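Local structure of glycoside Hydrolase Family 43_12 (Metagenome, 7JVH) at residues Gly171-Leu176 with Trp237-His242; Leu186-Ala191 with Cys203-Glu208; Tyr251-Glu256 with Glu265-Ala270. The protein is probably a glycoside hydrolase of family 43, subfamily 12, cleaving glycosidic bonds in plant cell-wall polysaccharides or the oligosaccharides derived from them. All coordinates share one frame; numbering follows the deposited sequence.

Overall arrangement
All three contacts are largely buried and lie in the family 43 catalytic domain, a five-bladed beta-propeller. Interaction 1 joins two neighbouring blades through their first strands, 175-178 and 239-246. Interactions 2 and 3 each hold the second and third strands of one blade, one blade through 184-190 and 203-210, the next through 249-255 and 265-270. Chemistry follows place: interaction 1 depends on side-chain bonds near bound glycerol, whereas the other two are backbone ladders. Interaction 2 adds a salt bridge among partly exposed residues; interaction 3 is mostly apolar. Within the blades, backbone bonds tie S175 to V187 and H242 to M253; between the blades, I204 packs on L252 and C254.

Interaction 1 of 3, residues Gly171-Leu176 with Trp237-His242; sequences GIDPSL and WIEGPH
D173 and S175 bond to G240 and H242 in a side-chain contact between the innermost strands of two successive propeller blades and the loops that lead into them, whose touching parts run in nearly the same direction. D173 OD2 accepts the backbone N of G240 at 2.8 Å through its anti lone pair. The bond is moderately bent, with an N-H...O angle of 152°. D173 OD2 also lies 3.2 Å from E239 CB, while the ring of P241 packs its CD 3.8 Å from D173 CB. Farther along, S175 OG meets H242 ND1 at the ring edge, 2.8 Å away; OG stands anti to the backbone N (chi1 -177°), which carries it across to the imidazole. At the other end, the I172 side chain crosses W237 at about a right angle, its CD1 3.5 Å from ring atom CZ3. Between these grips the carboxylates of D173 and E239, like charges, lie close together, with OD2 and OE1 3.6 Å apart and the planes turned by 36°. Bound glycerol bonds to D173 OD1 and E239 OE1. The paired acids beside bound polyol are consistent with the acidic, sugar-binding active-site pocket of family 43 enzymes.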
loop_
_atom_site.group_PDB
_atom_site.type_symbol
_atom_site.label_atom_id
_atom_site.label_comp_id
_atom_site.label_asym_id
_atom_site.label_seq_id
_atom_site.Cartn_x
_atom_site.Cartn_y
_atom_site.Cartn_z
ATOM N N GLY A 171 15.913 8.904 -10.565
ATOM C CA GLY A 171 14.493 8.872 -10.846
ATOM C C GLY A 171 13.823 7.698 -10.156
ATOM O O GLY A 171 14.428 7.014 -9.299
ATOM N N ILE A 172 12.567 7.444 -10.553
ATOM C CA ILE A 172 11.739 6.393 -9.940
ATOM C C ILE A 172 11.078 5.492 -10.978
ATOM O O ILE A 172 11.234 5.690 -12.192
ATOM C CB ILE A 172 10.645 7.031 -9.065
ATOM C CG1 ILE A 172 9.673 7.864 -9.922
ATOM C CG2 ILE A 172 11.293 7.890 -7.971
ATOM C CD1 ILE A 172 8.598 8.541 -9.109
ATOM N N ASP A 173 10.339 4.498 -10.478
ATOM C CA ASP A 173 9.522 3.581 -11.269
ATOM C C ASP A 173 10.365 2.753 -12.227
ATOM O O ASP A 173 10.065 2.680 -13.417
ATOM C CB ASP A 173 8.404 4.329 -11.983
ATOM C CG ASP A 173 7.458 5.005 -11.011
ATOM O OD1 ASP A 173 7.702 4.920 -9.780
ATOM O OD2 ASP A 173 6.474 5.639 -11.478
ATOM N N PRO A 174 11.427 2.084 -11.734
ATOM C CA PRO A 174 12.185 1.143 -12.559
ATOM C C PRO A 174 11.334 -0.055 -12.990
ATOM O O PRO A 174 10.405 -0.443 -12.291
ATOM C CB PRO A 174 13.285 0.675 -11.604
ATOM C CG PRO A 174 12.727 0.901 -10.237
ATOM C CD PRO A 174 11.907 2.147 -10.347
ATOM N N SER A 175 11.676 -0.640 -14.139
ATOM C CA SER A 175 10.968 -1.802 -14.669
ATOM C C SER A 175 11.826 -2.461 -15.742
ATOM O O SER A 175 12.286 -1.810 -16.665
ATOM C CB SER A 175 9.606 -1.363 -15.224
ATOM O OG SER A 175 8.831 -2.426 -15.686
ATOM N N LEU A 176 12.042 -3.768 -15.596
ATOM C CA LEU A 176 12.859 -4.553 -16.503
ATOM C C LEU A 176 12.002 -5.203 -17.588
ATOM O O LEU A 176 10.803 -5.427 -17.396
ATOM C CB LEU A 176 13.597 -5.642 -15.738
ATOM C CG LEU A 176 14.489 -5.195 -14.594
ATOM C CD1 LEU A 176 14.747 -6.350 -13.637
ATOM C CD2 LEU A 176 15.787 -4.621 -15.129
ATOM N N TRP A 237 4.373 14.531 -14.818
ATOM C CA TRP A 237 4.964 13.332 -14.218
ATOM C C TRP A 237 4.696 11.993 -14.912
ATOM O O TRP A 237 4.253 11.041 -14.272
ATOM C CB TRP A 237 4.548 13.242 -12.745
ATOM C CG TRP A 237 5.528 13.909 -11.835
ATOM C CD1 TRP A 237 5.512 15.203 -11.409
ATOM C CD2 TRP A 237 6.682 13.299 -11.252
ATOM N NE1 TRP A 237 6.589 15.436 -10.594
ATOM C CE2 TRP A 237 7.321 14.282 -10.471
ATOM C CE3 TRP A 237 7.237 12.014 -11.315
ATOM C CZ2 TRP A 237 8.497 14.027 -9.762
ATOM C CZ3 TRP A 237 8.396 11.750 -10.598
ATOM C CH2 TRP A 237 9.017 12.759 -9.836
ATOM N N ILE A 238 5.001 11.909 -16.209
ATOM C CA ILE A 238 5.000 10.638 -16.897
ATOM C C ILE A 238 5.904 9.677 -16.139
ATOM O O ILE A 238 7.042 10.000 -15.834
ATOM C CB ILE A 238 5.406 10.738 -18.388
ATOM C CG1 ILE A 238 5.215 9.381 -19.076
ATOM C CG2 ILE A 238 6.828 11.236 -18.555
ATOM C CD1 ILE A 238 4.701 9.470 -20.494
ATOM N N GLU A 239 5.367 8.495 -15.825
ATOM C CA GLU A 239 6.031 7.538 -14.960
ATOM C C GLU A 239 5.418 6.139 -15.125
ATOM O O GLU A 239 4.773 5.861 -16.128
ATOM C CB GLU A 239 5.981 8.044 -13.503
ATOM C CG GLU A 239 4.609 8.040 -12.861
ATOM C CD GLU A 239 4.556 8.852 -11.560
ATOM O OE1 GLU A 239 5.589 9.054 -10.921
ATOM O OE2 GLU A 239 3.475 9.306 -11.142
ATOM N N GLY A 240 5.678 5.258 -14.150
ATOM C CA GLY A 240 5.296 3.865 -14.192
ATOM C C GLY A 240 5.513 3.173 -15.541
ATOM O O GLY A 240 4.656 2.422 -15.987
ATOM N N PRO A 241 6.662 3.365 -16.225
ATOM C CA PRO A 241 6.852 2.775 -17.560
ATOM C C PRO A 241 6.952 1.248 -17.519
ATOM O O PRO A 241 7.666 0.708 -16.671
ATOM C CB PRO A 241 8.194 3.372 -18.019
ATOM C CG PRO A 241 8.912 3.719 -16.739
ATOM C CD PRO A 241 7.850 4.108 -15.744
ATOM N N HIS A 242 6.226 0.564 -18.414
ATOM C CA HIS A 242 6.386 -0.876 -18.628
ATOM C C HIS A 242 6.521 -1.186 -20.127
ATOM O O HIS A 242 5.777 -0.647 -20.955
ATOM C CB HIS A 242 5.205 -1.657 -18.041
ATOM C CG HIS A 242 5.097 -1.568 -16.552
ATOM N ND1 HIS A 242 6.039 -2.107 -15.705
ATOM C CD2 HIS A 242 4.157 -1.002 -15.754
ATOM C CE1 HIS A 242 5.684 -1.874 -14.454
ATOM N NE2 HIS A 242 4.550 -1.205 -14.459
#

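Interaction 2 of 3, residues Leu186-Ala191 with Cys203-Glu208; sequences LVHNDA and CIKIWE
L186-D190 and C203-E208 pair as antiparallel strands, their axes 4.6 Å apart and their N-to-C directions at 155°. They are the second and third strands of one four-stranded propeller blade. The hydrogen-bonded pairs are L186 with W207, H188 with K205 and D190 with C203, each closed by two backbone bonds; that from K205 N to H188 O is nearly linear, at 172°. V187 with I206 and N189 with I204 are the non-hydrogen-bonded pairs between them.

The face carrying V187, N189, I204 and I206 is mainly apolar, and V187 and I204 also pack on P241 of the next blade. N189 is its polar member: ND2 bonds to the carbonyl of I238 and OD1 to R202.

L186, H188, D190, C203, K205 and W207 lie on the other face. L186 CD2 comes 4.3 Å from W207 CD1. Beside it, the indole N-H of W207 points at the imidazole, with NE1 giving a hydrogen bond to H188 NE2 at 3.1 Å. Each atom lies close to the plane of the other's ring, so the rings meet rim to rim, planes 21° apart, rather than stacked. This bond helps to set how both rings are turned, and F169 meets both of them. The side chain of K205 runs alongside H188, CB 3.8 Å from NE2, then bends at its third torsion to bring its tip across to D190 on the neighbouring strand. The carboxylate there has a second partner, as D190 OD1 accepts the backbone N of A191 from above its plane. K205 NZ closes the salt bridge at 2.8 Å from D190 OD2, on the anti side of that oxygen and tilted out of the carboxylate plane.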
loop_
_atom_site.group_PDB
_atom_site.type_symbol
_atom_site.label_atom_id
_atom_site.label_comp_id
_atom_site.label_asym_id
_atom_site.label_seq_id
_atom_site.Cartn_x
_atom_site.Cartn_y
_atom_site.Cartn_z
ATOM N N LEU A 186 16.011 -1.955 -19.144
ATOM C CA LEU A 186 15.466 -1.362 -17.947
ATOM C C LEU A 186 14.965 0.011 -18.316
ATOM O O LEU A 186 15.697 0.804 -18.902
ATOM C CB LEU A 186 16.550 -1.260 -16.885
ATOM C CG LEU A 186 16.116 -0.733 -15.518
ATOM C CD1 LEU A 186 17.112 -1.184 -14.465
ATOM C CD2 LEU A 186 15.931 0.791 -15.507
ATOM N N VAL A 187 13.705 0.283 -17.988
ATOM C CA VAL A 187 13.094 1.567 -18.255
ATOM C C VAL A 187 12.720 2.206 -16.926
ATOM O O VAL A 187 12.393 1.509 -15.946
ATOM C CB VAL A 187 11.873 1.433 -19.189
ATOM C CG1 VAL A 187 10.692 0.772 -18.466
ATOM C CG2 VAL A 187 11.548 2.777 -19.806
ATOM N N HIS A 188 12.796 3.536 -16.872
ATOM C CA HIS A 188 12.449 4.260 -15.663
ATOM C C HIS A 188 12.102 5.695 -15.980
ATOM O O HIS A 188 12.345 6.166 -17.096
ATOM C CB HIS A 188 13.581 4.160 -14.629
ATOM C CG HIS A 188 14.784 4.995 -14.961
ATOM N ND1 HIS A 188 15.016 6.222 -14.384
ATOM C CD2 HIS A 188 15.835 4.763 -15.784
ATOM C CE1 HIS A 188 16.154 6.718 -14.851
ATOM N NE2 HIS A 188 16.667 5.854 -15.703
ATOM N N ASN A 189 11.471 6.356 -14.995
ATOM C CA ASN A 189 11.201 7.789 -15.027
ATOM C C ASN A 189 12.487 8.506 -14.601
ATOM O O ASN A 189 13.261 7.969 -13.816
ATOM C CB ASN A 189 9.982 8.103 -14.131
ATOM C CG ASN A 189 10.001 9.507 -13.527
ATOM O OD1 ASN A 189 10.830 9.805 -12.669
ATOM N ND2 ASN A 189 9.049 10.351 -13.929
ATOM N N ASP A 190 12.713 9.699 -15.155
ATOM C CA ASP A 190 13.862 10.524 -14.799
ATOM C C ASP A 190 13.509 11.997 -14.970
ATOM O O ASP A 190 12.447 12.327 -15.493
ATOM C CB ASP A 190 15.087 10.168 -15.665
ATOM C CG ASP A 190 16.429 10.442 -14.955
ATOM O OD1 ASP A 190 16.441 11.065 -13.859
ATOM O OD2 ASP A 190 17.478 10.032 -15.493
ATOM N N ALA A 191 14.404 12.876 -14.509
ATOM C CA ALA A 191 14.259 14.313 -14.711
ATOM C C ALA A 191 14.986 14.683 -15.995
ATOM O O ALA A 191 15.987 14.051 -16.326
ATOM C CB ALA A 191 14.810 15.087 -13.523
ATOM N N CYS A 203 10.667 12.422 -17.848
ATOM C CA CYS A 203 11.127 11.646 -18.995
ATOM C C CYS A 203 11.057 10.176 -18.712
ATOM O O CYS A 203 11.172 9.759 -17.563
ATOM C CB CYS A 203 12.611 11.960 -19.284
ATOM S SG CYS A 203 12.891 13.606 -19.904
ATOM N N ILE A 204 10.892 9.389 -19.777
ATOM C CA ILE A 204 11.096 7.955 -19.734
ATOM C C ILE A 204 12.433 7.650 -20.406
ATOM O O ILE A 204 12.683 8.068 -21.538
ATOM C CB ILE A 204 9.975 7.176 -20.435
ATOM C CG1 ILE A 204 8.613 7.521 -19.818
ATOM C CG2 ILE A 204 10.255 5.682 -20.380
ATOM C CD1 ILE A 204 8.515 7.315 -18.322
ATOM N N LYS A 205 13.274 6.909 -19.678
ATOM C CA LYS A 205 14.612 6.579 -20.077
ATOM C C LYS A 205 14.743 5.074 -20.084
ATOM O O LYS A 205 14.234 4.415 -19.200
ATOM C CB LYS A 205 15.605 7.179 -19.077
ATOM C CG LYS A 205 17.066 7.051 -19.508
ATOM C CD LYS A 205 17.988 7.908 -18.659
ATOM C CE LYS A 205 17.776 9.393 -18.946
ATOM N NZ LYS A 205 18.572 10.252 -18.047
ATOM N N ILE A 206 15.452 4.544 -21.089
ATOM C CA ILE A 206 15.722 3.114 -21.195
ATOM C C ILE A 206 17.227 2.852 -21.165
ATOM O O ILE A 206 18.017 3.678 -21.617
ATOM C CB ILE A 206 15.071 2.513 -22.456
ATOM C CG1 ILE A 206 15.124 0.985 -22.417
ATOM C CG2 ILE A 206 15.725 3.038 -23.735
ATOM C CD1 ILE A 206 14.245 0.341 -23.484
ATOM N N TRP A 207 17.601 1.700 -20.593
ATOM C CA TRP A 207 18.982 1.230 -20.485
ATOM C C TRP A 207 19.010 -0.229 -20.877
ATOM O O TRP A 207 18.077 -0.961 -20.572
ATOM C CB TRP A 207 19.462 1.274 -19.038
ATOM C CG TRP A 207 19.540 2.611 -18.397
ATOM C CD1 TRP A 207 18.519 3.312 -17.841
ATOM C CD2 TRP A 207 20.725 3.390 -18.184
ATOM N NE1 TRP A 207 18.981 4.484 -17.311
ATOM C CE2 TRP A 207 20.331 4.567 -17.513
ATOM C CE3 TRP A 207 22.076 3.219 -18.511
ATOM C CZ2 TRP A 207 21.241 5.572 -17.164
ATOM C CZ3 TRP A 207 22.982 4.218 -18.156
ATOM C CH2 TRP A 207 22.555 5.385 -17.501
ATOM N N GLU A 208 20.098 -0.657 -21.516
ATOM C CA GLU A 208 20.419 -2.071 -21.640
ATOM C C GLU A 208 20.857 -2.543 -20.254
ATOM O O GLU A 208 21.470 -1.786 -19.498
ATOM C CB GLU A 208 21.531 -2.302 -22.672
ATOM C CG GLU A 208 21.669 -3.753 -23.131
ATOM C CD GLU A 208 22.634 -3.911 -24.316
ATOM O OE1 GLU A 208 22.832 -2.927 -25.064
ATOM O OE2 GLU A 208 23.192 -5.019 -24.511
#

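Interaction 3 of 3, residues Tyr251-Glu256 with Glu265-Ala270; sequences YLMCAE and EVIFKA
E265 folds its side chain over the strand of C254 and A255, the neighbouring arm of an antiparallel beta hairpin. Its CB sits 3.9 Å from C254 O. The next carbon, CG, is anti to the backbone N (chi1 -163°) and lies 3.6 Å from CG of M253, a selenomethionine introduced in place of methionine. A bend at the second torsion (chi2 83°) then lays the carboxylate across the backbone, with CD close to the C254 carbonyl. OE1 reaches A255, 3.3 Å from its CA, and accepts the backbone N of A305; OE2 lies against the C254 carbonyl carbon and also reaches CG of M253, at 3.4 Å. With an alanine here, the A305 amide would probably lose this acceptor and the side of M253 would be left uncovered.

Farther along the same face, M253 CE touches I267 CD1 at 3.7 Å, and Y251 lies alongside K269, its CE1 3.8 Å from K269 CB. The other face is apolar: L252 and F268 point the same way side by side, and C254 packs by V266. L252 reaches I224, V225 and I204 of the preceding blade. Across V266, E256 passes at about a right angle, its OE1 bonded to the backbone N of T229. The backbone ladder joins L252 with F268 and C254 with V266 by two bonds each; V266 N to C254 O, 2.9 Å, is the straightest at 172°. Two central strands with an apolar face turned to the neighbouring blade make up the middle of a four-stranded blade in the family 43 beta-propeller.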
loop_
_atom_site.group_PDB
_atom_site.type_symbol
_atom_site.label_atom_id
_atom_site.label_comp_id
_atom_site.label_asym_id
_atom_site.label_seq_id
_atom_site.Cartn_x
_atom_site.Cartn_y
_atom_site.Cartn_z
ATOM N N TYR A 251 5.912 -2.176 -26.902
ATOM C CA TYR A 251 4.882 -1.336 -26.301
ATOM C C TYR A 251 5.402 -0.754 -25.018
ATOM O O TYR A 251 5.957 -1.469 -24.196
ATOM C CB TYR A 251 3.627 -2.165 -26.043
ATOM C CG TYR A 251 2.901 -2.530 -27.320
ATOM C CD1 TYR A 251 1.922 -1.695 -27.833
ATOM C CD2 TYR A 251 3.211 -3.694 -28.022
ATOM C CE1 TYR A 251 1.249 -2.004 -29.001
ATOM C CE2 TYR A 251 2.562 -4.009 -29.201
ATOM C CZ TYR A 251 1.572 -3.157 -29.686
ATOM O OH TYR A 251 0.913 -3.456 -30.857
ATOM N N LEU A 252 5.230 0.559 -24.864
ATOM C CA LEU A 252 5.561 1.275 -23.640
ATOM C C LEU A 252 4.261 1.821 -23.076
ATOM O O LEU A 252 3.591 2.622 -23.727
ATOM C CB LEU A 252 6.552 2.425 -23.911
ATOM C CG LEU A 252 6.789 3.421 -22.768
ATOM C CD1 LEU A 252 7.499 2.750 -21.606
ATOM C CD2 LEU A 252 7.581 4.618 -23.268
HETATM N N MSE A 253 3.918 1.372 -21.865
HETATM C CA MSE A 253 2.747 1.876 -21.159
HETATM C C MSE A 253 3.209 2.661 -19.933
HETATM O O MSE A 253 4.024 2.171 -19.154
HETATM C CB MSE A 253 1.816 0.728 -20.754
HETATM C CG MSE A 253 0.437 1.192 -20.333
HETATM SE SE MSE A 253 -0.757 -0.285 -19.853
HETATM C CE MSE A 253 -1.390 -0.891 -21.558
ATOM N N CYS A 254 2.675 3.877 -19.776
ATOM C CA CYS A 254 3.073 4.758 -18.690
ATOM C C CYS A 254 1.870 5.393 -18.034
ATOM O O CYS A 254 0.839 5.574 -18.673
ATOM C CB CYS A 254 3.967 5.885 -19.231
ATOM S SG CYS A 254 5.430 5.335 -20.127
ATOM N N ALA A 255 2.017 5.729 -16.753
ATOM C CA ALA A 255 1.112 6.637 -16.065
ATOM C C ALA A 255 1.483 8.063 -16.467
ATOM O O ALA A 255 2.666 8.350 -16.684
ATOM C CB ALA A 255 1.208 6.454 -14.552
ATOM N N GLU A 256 0.470 8.939 -16.568
ATOM C CA GLU A 256 0.652 10.353 -16.929
ATOM C C GLU A 256 -0.396 11.213 -16.220
ATOM O O GLU A 256 -1.544 10.803 -16.077
ATOM C CB GLU A 256 0.553 10.548 -18.449
ATOM C CG GLU A 256 0.653 11.995 -18.919
ATOM C CD GLU A 256 0.454 12.168 -20.414
ATOM O OE1 GLU A 256 1.262 11.639 -21.209
ATOM O OE2 GLU A 256 -0.501 12.862 -20.804
ATOM N N GLU A 265 -3.494 6.521 -17.741
ATOM C CA GLU A 265 -2.511 5.636 -18.337
ATOM C C GLU A 265 -2.561 5.831 -19.839
ATOM O O GLU A 265 -3.638 5.935 -20.418
ATOM C CB GLU A 265 -2.783 4.185 -17.990
ATOM C CG GLU A 265 -1.584 3.285 -18.239
ATOM C CD GLU A 265 -0.574 3.291 -17.115
ATOM O OE1 GLU A 265 -0.800 3.969 -16.071
ATOM O OE2 GLU A 265 0.440 2.591 -17.266
ATOM N N VAL A 266 -1.371 5.882 -20.449
ATOM C CA VAL A 266 -1.189 6.152 -21.852
ATOM C C VAL A 266 -0.344 5.025 -22.436
ATOM O O VAL A 266 0.266 4.263 -21.685
ATOM C CB VAL A 266 -0.547 7.527 -22.082
ATOM C CG1 VAL A 266 -1.396 8.614 -21.461
ATOM C CG2 VAL A 266 0.868 7.580 -21.520
ATOM N N ILE A 267 -0.322 4.923 -23.771
ATOM C CA ILE A 267 0.304 3.799 -24.455
ATOM C C ILE A 267 1.020 4.262 -25.735
ATOM O O ILE A 267 0.467 5.053 -26.519
ATOM C CB ILE A 267 -0.729 2.703 -24.810
ATOM C CG1 ILE A 267 -0.037 1.434 -25.327
ATOM C CG2 ILE A 267 -1.736 3.209 -25.841
ATOM C CD1 ILE A 267 0.632 0.603 -24.253
ATOM N N PHE A 268 2.239 3.739 -25.924
ATOM C CA PHE A 268 3.127 4.038 -27.034
ATOM C C PHE A 268 3.535 2.717 -27.666
ATOM O O PHE A 268 3.573 1.695 -26.978
ATOM C CB PHE A 268 4.420 4.684 -26.514
ATOM C CG PHE A 268 4.231 6.021 -25.853
ATOM C CD1 PHE A 268 3.941 6.116 -24.496
ATOM C CD2 PHE A 268 4.370 7.194 -26.590
ATOM C CE1 PHE A 268 3.780 7.344 -23.899
ATOM C CE2 PHE A 268 4.200 8.430 -25.981
ATOM C CZ PHE A 268 3.918 8.503 -24.632
ATOM N N LYS A 269 3.884 2.741 -28.955
ATOM C CA LYS A 269 4.489 1.577 -29.610
ATOM C C LYS A 269 5.707 1.934 -30.484
ATOM O O LYS A 269 5.855 3.077 -30.919
ATOM C CB LYS A 269 3.436 0.798 -30.415
ATOM C CG LYS A 269 3.099 1.369 -31.784
ATOM C CD LYS A 269 1.982 0.579 -32.458
ATOM C CE LYS A 269 1.601 1.184 -33.799
ATOM N NZ LYS A 269 2.437 0.656 -34.924
ATOM N N ALA A 270 6.573 0.940 -30.720
ATOM C CA ALA A 270 7.760 1.085 -31.553
ATOM C C ALA A 270 8.141 -0.221 -32.225
ATOM O O ALA A 270 7.779 -1.297 -31.740
ATOM C CB ALA A 270 8.934 1.587 -30.730
#